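Local coordinates for protein putative pyridoxal phosphate-dependent transferase (Clostridium difficile, PDB 4DQ6) that binds pyridoxal-5'-phosphate and belongs to the class I and II aminotransferase family of cofactor-dependent enzymes, its exact role being unassigned, at residues A[170-181]-A[210-219]; A[325-333]-A[363-373]. All coordinates share one frame; numbering follows the deposited sequence.

Contact 1: residues A[170-181]-A[210-219]; sequences LCNPHNPVGRVW and ILKKHKHIPM. With PLP (pyridoxal-5'-phosphate), chain C.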
loop_
_atom_site.group_PDB
_atom_site.type_symbol
_atom_site.label_atom_id
_atom_site.label_comp_id
_atom_site.label_asym_id
_atom_site.label_seq_id
_atom_site.Cartn_x
_atom_site.Cartn_y
_atom_site.Cartn_z
ATOM N N LEU A 170 7.202 20.999 -6.310
ATOM C CA LEU A 170 8.211 21.167 -7.314
ATOM C C LEU A 170 8.420 19.752 -7.903
ATOM O O LEU A 170 8.445 18.705 -7.166
ATOM C CB LEU A 170 9.535 21.651 -6.712
ATOM C CG LEU A 170 10.849 21.449 -7.482
ATOM C CD1 LEU A 170 10.831 22.410 -8.668
ATOM C CD2 LEU A 170 12.061 21.692 -6.612
ATOM N N CYS A 171 8.533 19.655 -9.242
ATOM C CA CYS A 171 8.937 18.427 -9.899
ATOM C C CYS A 171 10.370 18.551 -10.401
ATOM O O CYS A 171 10.637 19.416 -11.212
ATOM C CB CYS A 171 7.968 18.165 -11.060
ATOM S SG CYS A 171 7.889 16.465 -11.644
ATOM N N ASN A 172 11.282 17.677 -9.923
ATOM C CA ASN A 172 12.729 17.788 -10.201
ATOM C C ASN A 172 13.387 16.454 -10.253
ATOM O O ASN A 172 13.646 15.915 -9.224
ATOM C CB ASN A 172 13.296 18.689 -9.053
ATOM C CG ASN A 172 14.800 18.870 -9.036
ATOM O OD1 ASN A 172 15.370 19.090 -10.051
ATOM N ND2 ASN A 172 15.425 18.891 -7.801
ATOM N N PRO A 173 13.686 15.955 -11.463
ATOM C CA PRO A 173 13.420 16.524 -12.783
ATOM C C PRO A 173 11.932 16.713 -13.103
ATOM O O PRO A 173 11.075 16.002 -12.543
ATOM C CB PRO A 173 14.004 15.486 -13.751
ATOM C CG PRO A 173 14.956 14.686 -12.943
ATOM C CD PRO A 173 14.461 14.693 -11.547
ATOM N N HIS A 174 11.618 17.622 -14.023
ATOM C CA HIS A 174 10.271 18.016 -14.301
ATOM C C HIS A 174 9.711 17.167 -15.458
ATOM O O HIS A 174 10.095 17.360 -16.632
ATOM C CB HIS A 174 10.230 19.491 -14.596
ATOM C CG HIS A 174 8.856 20.017 -14.655
ATOM N ND1 HIS A 174 8.364 20.899 -13.709
ATOM C CD2 HIS A 174 7.848 19.774 -15.551
ATOM C CE1 HIS A 174 7.073 21.164 -14.040
ATOM N NE2 HIS A 174 6.771 20.566 -15.201
ATOM N N ASN A 175 8.726 16.341 -15.118
ATOM C CA ASN A 175 7.917 15.574 -16.080
ATOM C C ASN A 175 6.693 16.410 -16.442
ATOM O O ASN A 175 5.949 16.804 -15.539
ATOM C CB ASN A 175 7.529 14.253 -15.394
ATOM C CG ASN A 175 6.386 13.538 -16.038
ATOM O OD1 ASN A 175 6.017 13.757 -17.168
ATOM N ND2 ASN A 175 5.835 12.548 -15.281
ATOM N N PRO A 176 6.455 16.745 -17.728
ATOM C CA PRO A 176 6.947 16.001 -18.898
ATOM C C PRO A 176 8.010 16.696 -19.718
ATOM O O PRO A 176 8.464 16.108 -20.765
ATOM C CB PRO A 176 5.654 15.872 -19.734
ATOM C CG PRO A 176 5.032 17.200 -19.542
ATOM C CD PRO A 176 5.203 17.456 -18.078
ATOM N N VAL A 177 8.383 17.912 -19.372
ATOM C CA VAL A 177 9.242 18.705 -20.250
ATOM C C VAL A 177 10.720 18.284 -20.260
ATOM O O VAL A 177 11.469 18.729 -21.131
ATOM C CB VAL A 177 9.103 20.194 -20.030
ATOM C CG1 VAL A 177 7.647 20.660 -20.085
ATOM C CG2 VAL A 177 9.785 20.678 -18.758
ATOM N N GLY A 178 11.107 17.515 -19.271
ATOM C CA GLY A 178 12.464 16.888 -19.221
ATOM C C GLY A 178 13.559 17.738 -18.642
ATOM O O GLY A 178 14.710 17.468 -18.818
ATOM N N ARG A 179 13.184 18.815 -17.927
ATOM C CA ARG A 179 14.156 19.762 -17.311
ATOM C C ARG A 179 14.820 19.153 -16.057
ATOM O O ARG A 179 14.126 18.700 -15.150
ATOM C CB ARG A 179 13.565 21.137 -16.941
ATOM C CG ARG A 179 13.383 22.141 -18.087
ATOM C CD ARG A 179 14.618 22.509 -18.872
ATOM N NE ARG A 179 15.815 22.616 -18.046
ATOM C CZ ARG A 179 16.218 23.658 -17.346
ATOM N NH1 ARG A 179 17.279 23.580 -16.597
ATOM N NH2 ARG A 179 15.501 24.777 -17.372
ATOM N N VAL A 180 16.142 19.215 -16.007
ATOM C CA VAL A 180 16.937 18.966 -14.837
ATOM C C VAL A 180 17.345 20.372 -14.334
ATOM O O VAL A 180 18.201 21.020 -14.921
ATOM C CB VAL A 180 18.140 18.048 -15.177
ATOM C CG1 VAL A 180 19.106 17.942 -14.020
ATOM C CG2 VAL A 180 17.634 16.654 -15.575
ATOM N N TRP A 181 16.673 20.885 -13.317
ATOM C CA TRP A 181 16.932 22.251 -12.893
ATOM C C TRP A 181 18.374 22.398 -12.423
ATOM O O TRP A 181 18.912 21.518 -11.717
ATOM C CB TRP A 181 15.984 22.616 -11.778
ATOM C CG TRP A 181 14.502 22.445 -12.145
ATOM C CD1 TRP A 181 13.611 21.534 -11.596
ATOM C CD2 TRP A 181 13.752 23.127 -13.176
ATOM N NE1 TRP A 181 12.396 21.651 -12.153
ATOM C CE2 TRP A 181 12.412 22.543 -13.163
ATOM C CE3 TRP A 181 14.065 24.045 -14.122
ATOM C CZ2 TRP A 181 11.387 23.035 -13.993
ATOM C CZ3 TRP A 181 13.032 24.540 -14.957
ATOM C CH2 TRP A 181 11.756 23.975 -14.935
ATOM N N ILE A 210 19.008 10.647 -15.460
ATOM C CA ILE A 210 19.699 11.854 -15.873
ATOM C C ILE A 210 20.647 11.600 -16.999
ATOM O O ILE A 210 21.394 10.621 -16.950
ATOM C CB ILE A 210 20.484 12.453 -14.674
ATOM C CG1 ILE A 210 19.628 12.575 -13.400
ATOM C CG2 ILE A 210 21.115 13.786 -15.045
ATOM C CD1 ILE A 210 18.463 13.584 -13.482
ATOM N N LEU A 211 20.589 12.402 -18.043
ATOM C CA LEU A 211 21.397 12.181 -19.239
ATOM C C LEU A 211 22.752 12.855 -19.117
ATOM O O LEU A 211 23.012 13.642 -18.147
ATOM C CB LEU A 211 20.616 12.665 -20.476
ATOM C CG LEU A 211 19.304 11.966 -20.794
ATOM C CD1 LEU A 211 18.819 12.260 -22.198
ATOM C CD2 LEU A 211 19.505 10.480 -20.585
ATOM N N LYS A 212 23.641 12.527 -20.054
ATOM C CA LYS A 212 24.984 13.078 -20.035
ATOM C C LYS A 212 25.011 14.601 -20.011
ATOM O O LYS A 212 24.157 15.254 -20.596
ATOM C CB LYS A 212 25.786 12.559 -21.273
ATOM C CG LYS A 212 26.109 11.092 -21.159
ATOM C CD LYS A 212 26.632 10.508 -22.477
ATOM C CE LYS A 212 26.912 8.990 -22.409
ATOM N NZ LYS A 212 25.932 8.122 -23.170
ATOM N N LYS A 213 25.990 15.152 -19.284
ATOM C CA LYS A 213 26.225 16.586 -19.138
ATOM C C LYS A 213 25.180 17.264 -18.264
ATOM O O LYS A 213 25.067 18.510 -18.246
ATOM C CB LYS A 213 26.373 17.280 -20.499
ATOM C CG LYS A 213 27.509 16.717 -21.332
ATOM C CD LYS A 213 28.185 17.778 -22.212
ATOM C CE LYS A 213 27.239 18.429 -23.224
ATOM N NZ LYS A 213 27.947 19.325 -24.211
ATOM N N HIS A 214 24.390 16.475 -17.545
ATOM C CA HIS A 214 23.452 17.020 -16.536
ATOM C C HIS A 214 23.607 16.302 -15.237
ATOM O O HIS A 214 24.173 15.215 -15.175
ATOM C CB HIS A 214 22.006 16.929 -17.038
ATOM C CG HIS A 214 21.826 17.674 -18.296
ATOM N ND1 HIS A 214 21.703 19.009 -18.325
ATOM C CD2 HIS A 214 21.918 17.244 -19.620
ATOM C CE1 HIS A 214 21.731 19.422 -19.630
ATOM N NE2 HIS A 214 21.795 18.346 -20.414
ATOM N N LYS A 215 23.195 16.944 -14.154
ATOM C CA LYS A 215 23.366 16.412 -12.813
ATOM C C LYS A 215 22.174 16.756 -11.958
ATOM O O LYS A 215 21.782 17.922 -11.876
ATOM C CB LYS A 215 24.663 16.928 -12.142
ATOM C CG LYS A 215 25.038 15.971 -11.024
ATOM C CD LYS A 215 26.348 16.291 -10.301
ATOM C CE LYS A 215 26.401 15.640 -8.899
ATOM N NZ LYS A 215 26.164 14.155 -8.733
ATOM N N HIS A 216 21.564 15.758 -11.332
ATOM C CA HIS A 216 20.509 16.000 -10.381
ATOM C C HIS A 216 21.019 16.696 -9.143
ATOM O O HIS A 216 21.987 16.235 -8.506
ATOM C CB HIS A 216 19.805 14.712 -9.979
ATOM C CG HIS A 216 18.698 14.928 -9.040
ATOM N ND1 HIS A 216 17.533 15.501 -9.423
ATOM C CD2 HIS A 216 18.594 14.673 -7.678
ATOM C CE1 HIS A 216 16.737 15.630 -8.334
ATOM N NE2 HIS A 216 17.399 15.172 -7.264
ATOM N N ILE A 217 20.320 17.761 -8.756
ATOM C CA ILE A 217 20.565 18.497 -7.499
ATOM C C ILE A 217 19.310 18.421 -6.632
ATOM O O ILE A 217 18.303 19.037 -6.982
ATOM C CB ILE A 217 20.824 19.994 -7.792
ATOM C CG1 ILE A 217 21.934 20.189 -8.817
ATOM C CG2 ILE A 217 21.082 20.760 -6.500
ATOM C CD1 ILE A 217 23.267 19.611 -8.450
ATOM N N PRO A 218 19.326 17.692 -5.523
ATOM C CA PRO A 218 18.194 17.683 -4.636
ATOM C C PRO A 218 18.039 19.107 -4.111
ATOM O O PRO A 218 18.996 19.708 -3.612
ATOM C CB PRO A 218 18.583 16.646 -3.560
ATOM C CG PRO A 218 19.635 15.818 -4.252
ATOM C CD PRO A 218 20.356 16.738 -5.126
ATOM N N MET A 219 16.808 19.593 -4.128
ATOM C CA MET A 219 16.591 20.917 -3.622
ATOM C C MET A 219 17.060 21.084 -2.184
ATOM O O MET A 219 17.645 22.103 -1.790
ATOM C CB MET A 219 15.105 21.226 -3.740
ATOM C CG MET A 219 14.635 22.508 -3.065
ATOM S SD MET A 219 15.309 24.078 -3.710
ATOM C CE MET A 219 13.942 24.561 -4.768
HETATM N N1 PLP C . 5.858 11.680 -9.476
HETATM C C2 PLP C . 6.188 11.895 -10.792
HETATM C C2A PLP C . 6.713 13.194 -11.323
HETATM C C3 PLP C . 6.057 10.837 -11.769
HETATM O O3 PLP C . 6.352 11.046 -13.044
HETATM C C4 PLP C . 5.571 9.538 -11.332
HETATM C C4A PLP C . 5.359 8.413 -12.311
HETATM C C5 PLP C . 5.252 9.388 -9.920
HETATM C C6 PLP C . 5.401 10.483 -9.039
HETATM C C5A PLP C . 4.783 8.046 -9.452
HETATM O O4P PLP C . 4.055 8.308 -8.299
HETATM P P PLP C . 3.657 7.012 -7.413
HETATM O O1P PLP C . 4.910 6.662 -6.688
HETATM O O2P PLP C . 2.479 7.628 -6.558
HETATM O O3P PLP C . 3.299 5.941 -8.489
HETATM O O HOH W 1 18.396 19.045 -10.596
HETATM O O HOH W 2 16.966 17.041 -11.715
HETATM O O HOH W 3 20.616 20.850 -16.410
HETATM O O HOH W 4 21.546 20.503 -12.175
#
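In the large-domain fold of a class I and II aminotransferase, the loop that leaves strand 165-171 at the cofactor pocket carries Asn172, Pro173 and Val180 against the extended loop 210-219. The one direct hydrogen bond between the segments runs from Asn172 ND2 to Ile217 O (3.0 Å), with the acceptor in the plane of the amide. CG lies anti to the backbone N of Asn172 (chi1 175°), which carries the amide toward residues 216-217. The backbone O of Asn172 sits at the edge of the His216 ring, 3.2 Å from His216 CE1, while NE2 of that ring is hydrogen-bonded to Glu204. Waters fill the polar seam: Asn172 OD1 accepts from two, one of which also joins Trp181 O and Ile217 N, the other His216 ND1.

Packing contacts flank this seam. Ile210 CD1 reaches both Pro173 CG (3.7 Å) and Val180 CG2, and Val180 CG1 lies against Lys215 O at 3.4 Å. Leu170 CD2 meets Met219 CE, both residues packing on Leu189 of helix 183-195. The peptide bonds before Pro173 and Pro176 are cis; the turn 174-179 is held by His174 N to Arg179 O and Gly178 N to His174 O, and Trp181 NE1 donates to Cys171 O across the loop's base. On the cofactor side, Cys171 SG lies 3.5 Å from C2A of pyridoxal-5'-phosphate, and Asn175 ND2 donates to its O3 over 2.7 Å.

Contact 2: residues A[325-333]-A[363-373]; sequences TYLLWVDFS and GGSGYQRINLA
Leu328 pairs with Ile370, and Val330 with Gln368, as the hydrogen-bonded pairs of two antiparallel strands, 327-331 and 367-371, whose N-to-C directions differ by 155°. Backbone bonds run both ways in each pair, and the pairing is extended at its ends by Leu372 N to Tyr326 O and by Phe332 N to Gly366 O.

Aromatic contacts form on the face bearing Trp329 and Tyr367. The five-membered ring of Trp329 and the Tyr367 ring form an offset stack, centroids 3.8 Å apart and planes at 7°, while Tyr367 CB sits over the six-membered ring. Asp331 CB lies over the opposite face of Tyr367, toward its rim, so that ring is held between Trp329 and Asp331; the two rings are anchored at their polar ends by Tyr151 (Trp329 NE1) and Lys145 (Tyr367 OH). At the far end Ala373 CB rests over the centre of the Tyr326 ring, 3.7 Å from its centroid.

Leu327 CD1 lies over one face of the Arg369 guanidinium, 3.7 Å from Arg369 NH1. The bend at chi3 (68°) turns the guanidinium beside the leucine, and NH1 is probably hydrogen-bonded to Asn175. On the other face of the sheet Val330 CG2 touches Ile370 CD1 at 3.7 Å, and Ile370 packs on Ile386 of helix 376-390.

Polar turns finish both strands. Asp331 OD1 accepts from Ser333 N, an Asx turn, and also from Ser333 OG; Asn371 OD1 takes Ala373 N (2.9 Å) in another, while its ND2 donates to Val39 O. These strands are neighbours in the antiparallel sheet of the small, C-terminal domain characteristic of fold-type I pyridoxal-phosphate enzymes.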
loop_
_atom_site.group_PDB
_atom_site.type_symbol
_atom_site.label_atom_id
_atom_site.label_comp_id
_atom_site.label_asym_id
_atom_site.label_seq_id
_atom_site.Cartn_x
_atom_site.Cartn_y
_atom_site.Cartn_z
ATOM N N THR A 325 14.625 12.137 -17.183
ATOM C CA THR A 325 13.498 11.267 -17.463
ATOM C C THR A 325 13.753 10.469 -18.766
ATOM O O THR A 325 14.663 10.783 -19.538
ATOM C CB THR A 325 12.130 11.998 -17.584
ATOM O OG1 THR A 325 11.897 12.549 -18.878
ATOM C CG2 THR A 325 11.956 13.031 -16.469
ATOM N N TYR A 326 12.905 9.469 -18.966
ATOM C CA TYR A 326 12.884 8.749 -20.236
ATOM C C TYR A 326 11.748 9.082 -21.141
ATOM O O TYR A 326 11.336 8.311 -22.036
ATOM C CB TYR A 326 12.963 7.248 -19.988
ATOM C CG TYR A 326 11.974 6.623 -19.018
ATOM C CD1 TYR A 326 10.646 6.485 -19.353
ATOM C CD2 TYR A 326 12.398 6.091 -17.805
ATOM C CE1 TYR A 326 9.769 5.837 -18.499
ATOM C CE2 TYR A 326 11.516 5.448 -16.942
ATOM C CZ TYR A 326 10.201 5.286 -17.337
ATOM O OH TYR A 326 9.305 4.594 -16.590
ATOM N N LEU A 327 11.215 10.283 -20.958
ATOM C CA LEU A 327 9.981 10.734 -21.552
ATOM C C LEU A 327 10.303 11.854 -22.532
ATOM O O LEU A 327 11.009 12.802 -22.155
ATOM C CB LEU A 327 9.005 11.213 -20.450
ATOM C CG LEU A 327 8.672 10.122 -19.408
ATOM C CD1 LEU A 327 7.973 10.772 -18.176
ATOM C CD2 LEU A 327 7.852 8.957 -19.940
ATOM N N LEU A 328 9.773 11.765 -23.731
ATOM C CA LEU A 328 10.038 12.706 -24.799
ATOM C C LEU A 328 8.790 13.579 -25.006
ATOM O O LEU A 328 7.665 13.073 -25.036
ATOM C CB LEU A 328 10.325 11.934 -26.116
ATOM C CG LEU A 328 11.024 12.730 -27.221
ATOM C CD1 LEU A 328 12.466 13.106 -26.872
ATOM C CD2 LEU A 328 10.993 11.869 -28.516
ATOM N N TRP A 329 8.982 14.892 -25.112
ATOM C CA TRP A 329 7.919 15.868 -25.182
ATOM C C TRP A 329 7.933 16.487 -26.539
ATOM O O TRP A 329 8.855 17.259 -26.870
ATOM C CB TRP A 329 8.168 16.882 -24.094
ATOM C CG TRP A 329 7.133 17.984 -23.841
ATOM C CD1 TRP A 329 7.325 19.396 -23.825
ATOM C CD2 TRP A 329 5.761 17.804 -23.403
ATOM N NE1 TRP A 329 6.215 19.960 -23.478
ATOM C CE2 TRP A 329 5.233 19.107 -23.202
ATOM C CE3 TRP A 329 4.921 16.708 -23.237
ATOM C CZ2 TRP A 329 3.913 19.313 -22.801
ATOM C CZ3 TRP A 329 3.633 16.887 -22.798
ATOM C CH2 TRP A 329 3.115 18.198 -22.616
ATOM N N VAL A 330 6.944 16.117 -27.369
ATOM C CA VAL A 330 6.989 16.442 -28.788
ATOM C C VAL A 330 5.812 17.349 -29.161
ATOM O O VAL A 330 4.682 17.059 -28.828
ATOM C CB VAL A 330 6.915 15.155 -29.649
ATOM C CG1 VAL A 330 6.933 15.480 -31.135
ATOM C CG2 VAL A 330 8.020 14.172 -29.279
ATOM N N ASP A 331 6.126 18.480 -29.798
ATOM C CA ASP A 331 5.155 19.458 -30.210
ATOM C C ASP A 331 4.650 19.117 -31.624
ATOM O O ASP A 331 5.423 19.107 -32.570
ATOM C CB ASP A 331 5.851 20.808 -30.191
ATOM C CG ASP A 331 4.955 21.943 -30.591
ATOM O OD1 ASP A 331 3.735 21.761 -30.743
ATOM O OD2 ASP A 331 5.528 23.038 -30.777
ATOM N N PHE A 332 3.350 18.850 -31.699
ATOM C CA PHE A 332 2.632 18.562 -32.947
ATOM C C PHE A 332 1.816 19.735 -33.470
ATOM O O PHE A 332 1.045 19.599 -34.408
ATOM C CB PHE A 332 1.649 17.415 -32.716
ATOM C CG PHE A 332 2.269 16.068 -32.549
ATOM C CD1 PHE A 332 2.992 15.737 -31.444
ATOM C CD2 PHE A 332 2.037 15.074 -33.519
ATOM C CE1 PHE A 332 3.531 14.470 -31.308
ATOM C CE2 PHE A 332 2.555 13.814 -33.402
ATOM C CZ PHE A 332 3.305 13.492 -32.254
ATOM N N SER A 333 1.948 20.907 -32.855
ATOM C CA SER A 333 1.055 22.006 -33.149
ATOM C C SER A 333 1.151 22.502 -34.606
ATOM O O SER A 333 0.154 23.003 -35.154
ATOM C CB SER A 333 1.306 23.184 -32.184
ATOM O OG SER A 333 2.605 23.701 -32.317
ATOM N N GLY A 363 -0.121 24.784 -21.042
ATOM C CA GLY A 363 1.099 24.633 -21.797
ATOM C C GLY A 363 1.212 23.269 -22.431
ATOM O O GLY A 363 2.166 23.044 -23.205
ATOM N N GLY A 364 0.309 22.342 -22.145
ATOM C CA GLY A 364 0.377 21.039 -22.796
ATOM C C GLY A 364 -0.294 20.939 -24.155
ATOM O O GLY A 364 -0.034 20.013 -24.898
ATOM N N SER A 365 -1.186 21.892 -24.478
ATOM C CA SER A 365 -1.914 21.798 -25.740
ATOM C C SER A 365 -0.954 21.666 -26.924
ATOM O O SER A 365 0.036 22.370 -26.995
ATOM C CB SER A 365 -2.804 23.020 -25.941
ATOM O OG SER A 365 -3.599 22.773 -27.082
ATOM N N GLY A 366 -1.247 20.744 -27.833
ATOM C CA GLY A 366 -0.443 20.584 -29.017
ATOM C C GLY A 366 0.714 19.602 -28.838
ATOM O O GLY A 366 1.325 19.211 -29.834
ATOM N N TYR A 367 0.996 19.173 -27.605
ATOM C CA TYR A 367 2.091 18.251 -27.332
ATOM C C TYR A 367 1.574 16.830 -27.120
ATOM O O TYR A 367 0.416 16.627 -26.824
ATOM C CB TYR A 367 2.809 18.684 -26.044
ATOM C CG TYR A 367 3.810 19.774 -26.270
ATOM C CD1 TYR A 367 3.436 21.097 -26.188
ATOM C CD2 TYR A 367 5.160 19.481 -26.494
ATOM C CE1 TYR A 367 4.369 22.105 -26.397
ATOM C CE2 TYR A 367 6.088 20.503 -26.698
ATOM C CZ TYR A 367 5.688 21.771 -26.621
ATOM O OH TYR A 367 6.688 22.743 -26.773
ATOM N N GLN A 368 2.483 15.867 -27.269
ATOM C CA GLN A 368 2.295 14.493 -26.812
ATOM C C GLN A 368 3.576 14.050 -26.133
ATOM O O GLN A 368 4.672 14.427 -26.550
ATOM C CB GLN A 368 2.050 13.522 -27.989
ATOM C CG GLN A 368 0.874 13.919 -28.857
ATOM C CD GLN A 368 -0.478 13.493 -28.288
ATOM O OE1 GLN A 368 -0.575 12.387 -27.730
ATOM N NE2 GLN A 368 -1.533 14.309 -28.513
ATOM N N ARG A 369 3.418 13.243 -25.102
ATOM C CA ARG A 369 4.521 12.593 -24.394
ATOM C C ARG A 369 4.705 11.116 -24.762
ATOM O O ARG A 369 3.763 10.335 -24.752
ATOM C CB ARG A 369 4.323 12.744 -22.887
ATOM C CG ARG A 369 5.572 12.587 -22.070
ATOM C CD ARG A 369 5.281 12.303 -20.607
ATOM N NE ARG A 369 4.665 10.987 -20.368
ATOM C CZ ARG A 369 4.249 10.580 -19.193
ATOM N NH1 ARG A 369 4.327 11.394 -18.109
ATOM N NH2 ARG A 369 3.743 9.367 -19.053
ATOM N N ILE A 370 5.956 10.822 -25.098
ATOM C CA ILE A 370 6.357 9.522 -25.613
ATOM C C ILE A 370 7.374 8.857 -24.667
ATOM O O ILE A 370 8.404 9.433 -24.344
ATOM C CB ILE A 370 6.955 9.601 -27.013
ATOM C CG1 ILE A 370 6.100 10.486 -27.940
ATOM C CG2 ILE A 370 7.053 8.203 -27.596
ATOM C CD1 ILE A 370 6.645 10.721 -29.327
ATOM N N ASN A 371 7.035 7.638 -24.241
ATOM C CA ASN A 371 7.880 6.817 -23.402
ATOM C C ASN A 371 8.955 6.057 -24.164
ATOM O O ASN A 371 8.607 5.175 -24.939
ATOM C CB ASN A 371 7.011 5.880 -22.564
ATOM C CG ASN A 371 7.792 5.023 -21.597
ATOM O OD1 ASN A 371 9.004 4.811 -21.734
ATOM N ND2 ASN A 371 7.062 4.394 -20.682
ATOM N N LEU A 372 10.232 6.404 -23.957
ATOM C CA LEU A 372 11.353 5.797 -24.698
ATOM C C LEU A 372 12.075 4.702 -23.985
ATOM O O LEU A 372 13.149 4.245 -24.458
ATOM C CB LEU A 372 12.313 6.917 -25.153
ATOM C CG LEU A 372 12.093 7.412 -26.588
ATOM C CD1 LEU A 372 10.644 7.848 -26.818
ATOM C CD2 LEU A 372 13.110 8.512 -26.937
ATOM N N ALA A 373 11.570 4.226 -22.854
ATOM C CA ALA A 373 12.197 3.140 -22.085
ATOM C C ALA A 373 11.657 1.838 -22.612
ATOM O O ALA A 373 10.898 1.110 -21.959
ATOM C CB ALA A 373 11.902 3.287 -20.570
HETATM O O HOH W 5 2.109 23.258 -28.839
#

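Overall arrangement
The two contacts follow one another along the chain, their centres 16 Å apart, yet they meet at the cofactor site. The joint is Asn175, which bonds pyridoxal-5'-phosphate from contact 1: its OD1 lies 3.1 Å from Arg369 NH1 of contact 2, a probable hydrogen bond, so one amide connects cofactor and arginine. Packing reinforces the joint, with Pro176 O 3.4 Å from Trp329 CB and Pro176 CB 3.7 Å from Arg369 CD. The side chain of Leu327 comes within about 5 Å of the cofactor. The loop after strand 165-171 of the large sheet is thereby seated against the smaller antiparallel sheet beside the pocket.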